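Protein-L-isoaspartate O-methyltransferase beta-aspartate methyltransferase (Plasmodium falciparum, PDB 2PBF) probably methylates the abnormal L-isoaspartyl residues of damaged proteins, with S-adenosyl-L-methionine as methyl donor, as a first step in their repair. Local coordinates at residues A[148-153]-A[222-227]; A[173-178]-A[189-194]. All coordinates share one frame; numbering follows the deposited sequence.

Contact 1: residues A[148-153]-A[222-227]; sequences NIYQVN and VSLKKN. With SAH (S-adenosyl-L-homocysteine), chain C.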
loop_
_atom_site.group_PDB
_atom_site.type_symbol
_atom_site.label_atom_id
_atom_site.label_comp_id
_atom_site.label_asym_id
_atom_site.label_seq_id
_atom_site.Cartn_x
_atom_site.Cartn_y
_atom_site.Cartn_z
ATOM N N ASN A 148 -11.971 5.309 -7.474
ATOM C CA ASN A 148 -10.866 5.780 -8.274
ATOM C C ASN A 148 -10.353 7.082 -7.677
ATOM O O ASN A 148 -11.130 8.000 -7.424
ATOM C CB ASN A 148 -11.319 6.026 -9.714
ATOM C CG ASN A 148 -10.174 6.360 -10.637
ATOM O OD1 ASN A 148 -9.233 7.081 -10.274
ATOM N ND2 ASN A 148 -10.236 5.818 -11.846
ATOM N N ILE A 149 -9.040 7.156 -7.474
ATOM C CA ILE A 149 -8.412 8.289 -6.804
ATOM C C ILE A 149 -8.628 9.596 -7.581
ATOM O O ILE A 149 -8.602 10.693 -7.006
ATOM C CB ILE A 149 -6.903 8.007 -6.555
ATOM C CG1 ILE A 149 -6.258 9.109 -5.705
ATOM C CG2 ILE A 149 -6.136 7.818 -7.879
ATOM C CD1 ILE A 149 -6.827 9.262 -4.310
ATOM N N TYR A 150 -8.842 9.454 -8.891
ATOM C CA TYR A 150 -9.002 10.578 -9.819
ATOM C C TYR A 150 -10.445 11.090 -9.843
ATOM O O TYR A 150 -10.756 12.059 -10.530
ATOM C CB TYR A 150 -8.590 10.161 -11.240
ATOM C CG TYR A 150 -7.094 10.057 -11.484
ATOM C CD1 TYR A 150 -6.286 11.188 -11.480
ATOM C CD2 TYR A 150 -6.503 8.826 -11.754
ATOM C CE1 TYR A 150 -4.907 11.099 -11.706
ATOM C CE2 TYR A 150 -5.141 8.716 -11.997
ATOM C CZ TYR A 150 -4.348 9.852 -11.977
ATOM O OH TYR A 150 -3.003 9.739 -12.225
ATOM N N GLN A 151 -11.324 10.414 -9.110
ATOM C CA GLN A 151 -12.734 10.794 -9.055
ATOM C C GLN A 151 -13.146 11.241 -7.657
ATOM O O GLN A 151 -14.278 11.051 -7.243
ATOM C CB GLN A 151 -13.606 9.651 -9.549
ATOM C CG GLN A 151 -13.299 9.277 -10.983
ATOM C CD GLN A 151 -14.322 8.330 -11.560
ATOM O OE1 GLN A 151 -15.240 8.752 -12.280
ATOM N NE2 GLN A 151 -14.187 7.041 -11.242
ATOM N N VAL A 152 -12.206 11.864 -6.957
ATOM C CA VAL A 152 -12.407 12.332 -5.598
ATOM C C VAL A 152 -12.580 13.850 -5.650
ATOM O O VAL A 152 -11.606 14.596 -5.805
ATOM C CB VAL A 152 -11.237 11.888 -4.660
ATOM C CG1 VAL A 152 -11.312 12.556 -3.293
ATOM C CG2 VAL A 152 -11.217 10.364 -4.495
ATOM N N ASN A 153 -13.833 14.289 -5.535
ATOM C CA ASN A 153 -14.186 15.708 -5.595
ATOM C C ASN A 153 -13.780 16.493 -4.346
ATOM O O ASN A 153 -13.232 15.924 -3.387
ATOM C CB ASN A 153 -15.681 15.867 -5.871
ATOM C CG ASN A 153 -16.542 15.227 -4.804
ATOM O OD1 ASN A 153 -16.406 15.523 -3.620
ATOM N ND2 ASN A 153 -17.441 14.346 -5.220
ATOM N N VAL A 222 1.592 -2.023 -12.447
ATOM C CA VAL A 222 0.389 -1.842 -13.250
ATOM C C VAL A 222 0.089 -0.323 -13.288
ATOM O O VAL A 222 0.529 0.429 -12.412
ATOM C CB VAL A 222 -0.846 -2.683 -12.732
ATOM C CG1 VAL A 222 -0.414 -3.974 -11.996
ATOM C CG2 VAL A 222 -1.754 -1.873 -11.830
ATOM N N SER A 223 -0.655 0.111 -14.298
ATOM C CA SER A 223 -0.981 1.527 -14.487
ATOM C C SER A 223 -2.081 2.089 -13.556
ATOM O O SER A 223 -3.111 1.432 -13.314
ATOM C CB SER A 223 -1.388 1.760 -15.943
ATOM O OG SER A 223 -1.531 3.146 -16.178
ATOM N N LEU A 224 -1.866 3.310 -13.062
ATOM C CA LEU A 224 -2.908 4.047 -12.325
ATOM C C LEU A 224 -3.876 4.698 -13.324
ATOM O O LEU A 224 -3.600 5.781 -13.842
ATOM C CB LEU A 224 -2.293 5.101 -11.394
ATOM C CG LEU A 224 -3.225 5.767 -10.386
ATOM C CD1 LEU A 224 -3.588 4.795 -9.281
ATOM C CD2 LEU A 224 -2.583 7.034 -9.826
ATOM N N LYS A 225 -4.991 4.014 -13.577
ATOM C CA LYS A 225 -5.957 4.356 -14.614
ATOM C C LYS A 225 -6.863 5.527 -14.235
ATOM O O LYS A 225 -7.489 5.532 -13.170
ATOM C CB LYS A 225 -6.818 3.133 -14.943
ATOM C CG LYS A 225 -6.127 2.011 -15.691
ATOM C CD LYS A 225 -7.151 0.954 -16.079
ATOM C CE LYS A 225 -6.530 -0.274 -16.756
ATOM N NZ LYS A 225 -5.861 0.013 -18.076
ATOM N N LYS A 226 -6.939 6.503 -15.136
ATOM C CA LYS A 226 -7.716 7.721 -14.932
ATOM C C LYS A 226 -9.220 7.555 -15.118
ATOM O O LYS A 226 -10.002 8.369 -14.636
ATOM C CB LYS A 226 -7.188 8.825 -15.828
ATOM C CG LYS A 226 -5.932 9.454 -15.305
ATOM C CD LYS A 226 -5.358 10.404 -16.300
ATOM C CE LYS A 226 -4.229 11.172 -15.693
ATOM N NZ LYS A 226 -3.631 12.052 -16.718
ATOM N N ASN A 227 -9.637 6.507 -15.812
ATOM C CA ASN A 227 -11.062 6.196 -15.856
ATOM C C ASN A 227 -11.316 4.731 -15.574
ATOM O O ASN A 227 -10.753 4.198 -14.612
ATOM C CB ASN A 227 -11.712 6.641 -17.180
ATOM C CG ASN A 227 -10.880 6.275 -18.407
ATOM O OD1 ASN A 227 -10.756 5.094 -18.767
ATOM N ND2 ASN A 227 -10.310 7.287 -19.053
ATOM O OXT ASN A 227 -12.078 4.063 -16.285
HETATM N N SAH C . -0.953 -3.061 -3.502
HETATM C CA SAH C . -1.651 -3.942 -4.474
HETATM C CB SAH C . -1.279 -3.525 -5.874
HETATM C CG SAH C . -2.317 -4.078 -6.841
HETATM S SD SAH C . -1.956 -3.609 -8.535
HETATM C C SAH C . -1.369 -5.432 -4.256
HETATM O O SAH C . -0.208 -5.797 -4.059
HETATM O OXT SAH C . -2.297 -6.281 -4.271
HETATM C "C5'" SAH C . -2.570 -1.910 -8.431
HETATM C "C4'" SAH C . -4.064 -1.751 -8.144
HETATM O "O4'" SAH C . -4.389 -0.418 -8.418
HETATM C "C3'" SAH C . -5.022 -2.597 -8.971
HETATM O "O3'" SAH C . -5.796 -3.404 -8.098
HETATM C "C2'" SAH C . -5.872 -1.588 -9.729
HETATM O "O2'" SAH C . -7.213 -2.005 -9.859
HETATM C "C1'" SAH C . -5.742 -0.365 -8.845
HETATM N N9 SAH C . -5.933 0.940 -9.514
HETATM C C8 SAH C . -5.514 1.275 -10.770
HETATM N N7 SAH C . -5.833 2.571 -10.987
HETATM C C5 SAH C . -6.473 3.068 -9.904
HETATM C C6 SAH C . -7.036 4.316 -9.617
HETATM N N6 SAH C . -7.020 5.324 -10.479
HETATM N N1 SAH C . -7.603 4.529 -8.386
HETATM C C2 SAH C . -7.646 3.504 -7.460
HETATM N N3 SAH C . -7.101 2.285 -7.774
HETATM C C4 SAH C . -6.523 2.056 -8.972
HETATM O O HOH W 1 -2.090 8.007 -14.262
#

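Contact 2: residues A[173-178]-A[189-194]; sequences SELPEI and LIIPIE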
loop_
_atom_site.group_PDB
_atom_site.type_symbol
_atom_site.label_atom_id
_atom_site.label_comp_id
_atom_site.label_asym_id
_atom_site.label_seq_id
_atom_site.Cartn_x
_atom_site.Cartn_y
_atom_site.Cartn_z
ATOM N N SER A 173 0.863 8.447 -14.982
ATOM C CA SER A 173 1.415 9.234 -16.103
ATOM C C SER A 173 2.115 10.498 -15.602
ATOM O O SER A 173 3.097 10.955 -16.195
ATOM C CB SER A 173 0.320 9.566 -17.127
ATOM O OG SER A 173 -0.737 10.322 -16.560
ATOM N N GLU A 174 1.592 11.059 -14.510
ATOM C CA GLU A 174 2.213 12.189 -13.798
ATOM C C GLU A 174 1.687 12.252 -12.358
ATOM O O GLU A 174 0.659 11.644 -12.054
ATOM C CB GLU A 174 2.004 13.528 -14.540
ATOM C CG GLU A 174 0.582 14.103 -14.492
ATOM C CD GLU A 174 -0.352 13.495 -15.528
ATOM O OE1 GLU A 174 -0.009 13.496 -16.736
ATOM O OE2 GLU A 174 -1.445 13.026 -15.136
ATOM N N LEU A 175 2.402 12.986 -11.497
ATOM C CA LEU A 175 2.120 13.103 -10.058
ATOM C C LEU A 175 0.754 13.709 -9.790
ATOM O O LEU A 175 0.581 14.913 -9.975
ATOM C CB LEU A 175 3.177 13.990 -9.388
ATOM C CG LEU A 175 3.502 13.895 -7.887
ATOM C CD1 LEU A 175 3.656 15.274 -7.319
ATOM C CD2 LEU A 175 2.477 13.095 -7.061
ATOM N N PRO A 176 -0.218 12.895 -9.332
ATOM C CA PRO A 176 -1.545 13.479 -9.215
ATOM C C PRO A 176 -1.577 14.489 -8.071
ATOM O O PRO A 176 -1.116 14.203 -6.975
ATOM C CB PRO A 176 -2.448 12.268 -8.939
ATOM C CG PRO A 176 -1.584 11.046 -9.261
ATOM C CD PRO A 176 -0.210 11.486 -8.900
ATOM N N GLU A 177 -2.094 15.677 -8.354
ATOM C CA GLU A 177 -2.057 16.793 -7.402
ATOM C C GLU A 177 -2.914 16.551 -6.147
ATOM O O GLU A 177 -2.551 16.994 -5.054
ATOM C CB GLU A 177 -2.419 18.102 -8.126
ATOM C CG GLU A 177 -2.056 19.395 -7.397
ATOM C CD GLU A 177 -0.623 19.431 -6.855
ATOM O OE1 GLU A 177 0.268 18.741 -7.413
ATOM O OE2 GLU A 177 -0.397 20.158 -5.854
ATOM N N ILE A 178 -4.024 15.830 -6.303
ATOM C CA ILE A 178 -4.788 15.325 -5.152
ATOM C C ILE A 178 -3.918 14.609 -4.113
ATOM O O ILE A 178 -4.042 14.865 -2.906
ATOM C CB ILE A 178 -5.970 14.395 -5.552
ATOM C CG1 ILE A 178 -6.666 13.909 -4.287
ATOM C CG2 ILE A 178 -5.513 13.207 -6.419
ATOM C CD1 ILE A 178 -8.054 13.407 -4.495
ATOM N N LEU A 189 4.895 10.123 0.604
ATOM C CA LEU A 189 4.116 9.536 -0.493
ATOM C C LEU A 189 5.106 8.756 -1.342
ATOM O O LEU A 189 6.135 9.296 -1.761
ATOM C CB LEU A 189 3.509 10.637 -1.364
ATOM C CG LEU A 189 2.259 10.628 -2.269
ATOM C CD1 LEU A 189 2.312 11.913 -3.142
ATOM C CD2 LEU A 189 2.029 9.411 -3.153
ATOM N N ILE A 190 4.797 7.488 -1.552
ATOM C CA ILE A 190 5.562 6.567 -2.394
ATOM C C ILE A 190 4.721 6.273 -3.630
ATOM O O ILE A 190 3.606 5.788 -3.530
ATOM C CB ILE A 190 5.854 5.239 -1.629
ATOM C CG1 ILE A 190 6.827 5.475 -0.472
ATOM C CG2 ILE A 190 6.324 4.104 -2.581
ATOM C CD1 ILE A 190 8.201 5.953 -0.901
ATOM N N ILE A 191 5.256 6.582 -4.802
ATOM C CA ILE A 191 4.467 6.477 -6.011
ATOM C C ILE A 191 5.336 6.245 -7.246
ATOM O O ILE A 191 6.356 6.898 -7.402
ATOM C CB ILE A 191 3.571 7.759 -6.199
ATOM C CG1 ILE A 191 2.813 7.713 -7.522
ATOM C CG2 ILE A 191 4.400 9.061 -6.020
ATOM C CD1 ILE A 191 1.752 8.813 -7.659
ATOM N N PRO A 192 4.939 5.296 -8.121
ATOM C CA PRO A 192 5.647 5.219 -9.412
ATOM C C PRO A 192 5.108 6.271 -10.387
ATOM O O PRO A 192 3.904 6.401 -10.530
ATOM C CB PRO A 192 5.327 3.804 -9.910
ATOM C CG PRO A 192 4.602 3.104 -8.717
ATOM C CD PRO A 192 3.914 4.240 -8.012
ATOM N N ILE A 193 6.001 7.013 -11.039
ATOM C CA ILE A 193 5.600 7.971 -12.089
ATOM C C ILE A 193 6.331 7.647 -13.410
ATOM O O ILE A 193 7.552 7.466 -13.406
ATOM C CB ILE A 193 5.802 9.445 -11.630
ATOM C CG1 ILE A 193 4.998 9.720 -10.336
ATOM C CG2 ILE A 193 5.400 10.457 -12.748
ATOM C CD1 ILE A 193 5.537 10.818 -9.470
ATOM N N GLU A 194 5.582 7.507 -14.503
ATOM C CA GLU A 194 6.176 7.358 -15.847
ATOM C C GLU A 194 7.077 8.554 -16.159
ATOM O O GLU A 194 6.621 9.703 -16.298
ATOM C CB GLU A 194 5.135 7.299 -16.954
ATOM C CG GLU A 194 4.002 6.313 -16.851
ATOM C CD GLU A 194 2.970 6.520 -17.986
ATOM O OE1 GLU A 194 3.215 7.358 -18.898
ATOM O OE2 GLU A 194 1.919 5.839 -17.978
#

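Contact 1: residues A[148-153]-A[222-227]
Asn148 and Tyr150 meet the C-terminal tail through two different first torsions: CG of Asn148 stands anti to its backbone N (chi1 -173°), which carries the amide toward Lys225, while CG of Tyr150 lies anti to its own carbonyl carbon and beside the backbone N (chi1 -76°), which turns CG toward the tail. The two ends of the Asn148 amide are used differently. ND2 donates to Lys225 O at 3.1 Å, somewhat bent, with the carbonyl oxygen 22° out of the amide plane. OD1 accepts twice, from the backbone N of Tyr150 at 2.8 Å, which makes an Asx turn, and from N6 of S-adenosyl-L-homocysteine. Bonds at both ends, one given and two taken, fix the rotation of the amide.

This is the adenine end of the cofactor pocket in a Rossmann-like methyltransferase, built from the loop after strand 142-146 and the C-terminal tail. Ile149 N donates almost straight to SAH N1 at 3.1 Å, and Lys225 N reaches N7 from the other segment, while Lys225 O takes a further, weak bond from N6. The purine is thus read along its polar edge by backbone groups of both segments and the Asn148 side chain, and Leu224 CD1 packs 3.4 Å from its C5.

Outside the purine, Lys226 CG sits over one face of the Tyr150 ring in a CH-pi contact, 3.6 Å from the ring centroid. Leu224 CD2 approaches the same ring obliquely, 3.8 Å from CE2. One water donates to both Tyr150 OH and Leu224 O, and the ammonium of Lys226 runs on to a salt bridge with Glu174.

Contact 2: residues A[173-178]-A[189-194]
Ser173 opens the contact by laying its backbone against the carboxylate of Glu194: Ser173 CA is 3.7 Å from Glu194 CD, and Ser173 CB also touches OE1, although its bond from CA leads away from the strand. This is packing against the flat end of an extended side chain, and no hydrogen bond crosses between the segments. Ser173 OG turns instead to Glu174 OE2, in a weak bond. At Glu174 the main chain makes the contact, with CA resting 3.8 Å from Ile193 CG2, while its side chain starts away from the strand and ends at Lys226 of the C-terminal tail.

Leu175 is the first residue to put a large side chain against the strand. Its CB and CG both lie 4.0 Å from Ile193 CD1, the methyl that ends the longer branch of that isoleucine; chi2 of 154° sets this methyl roughly anti to CA, extending the branch toward the leucine. Further out, Leu175 CD2 crosses obliquely to Leu189 CD1 at 4.1 Å, so one leucine bridges two strand residues four positions apart. Ile204 of strand 198-205 and Val180 of the following helix also touch it.

Pro176 meets Ile191 tip to tip, CD to CD1, at 3.5 Å. The isoleucine reaches up from the sheet with CG1 anti to its backbone N (chi1 176°), and the proline occupies the N-cap position of helix 177-182, against which Leu189 and Ile191 also pack through Leu179. Residues 173-176 run nearly opposite to 189-194, 154° apart in direction. The contact lies in the right-handed beta-alpha-beta crossover, from strand 163-168 through helix 177-182 to the adjacent parallel strand 187-195, of the Rossmann-like methyltransferase fold.

How the contacts relate
Followed from the N terminus, the chain first passes 148-153, after strand 142-146 at one margin of the seven-stranded sheet, and then 173-178, the linker into helix 177-182. Strand 187-195 comes next, and its residues 189-194 close the short loop of contact 2. Only after the last strand, 212-219, does the tail at 222-227 close the much longer loop of contact 1, which encloses contact 2 entirely; the two do not cross. Contact 1 joins the loops that follow the two outermost strands, 142-146 and 212-219, beside the adenine, whereas contact 2 binds a crossover to its strand. They meet directly: Tyr150 OH touches Pro176 CG, and Val152 packs on Ile178.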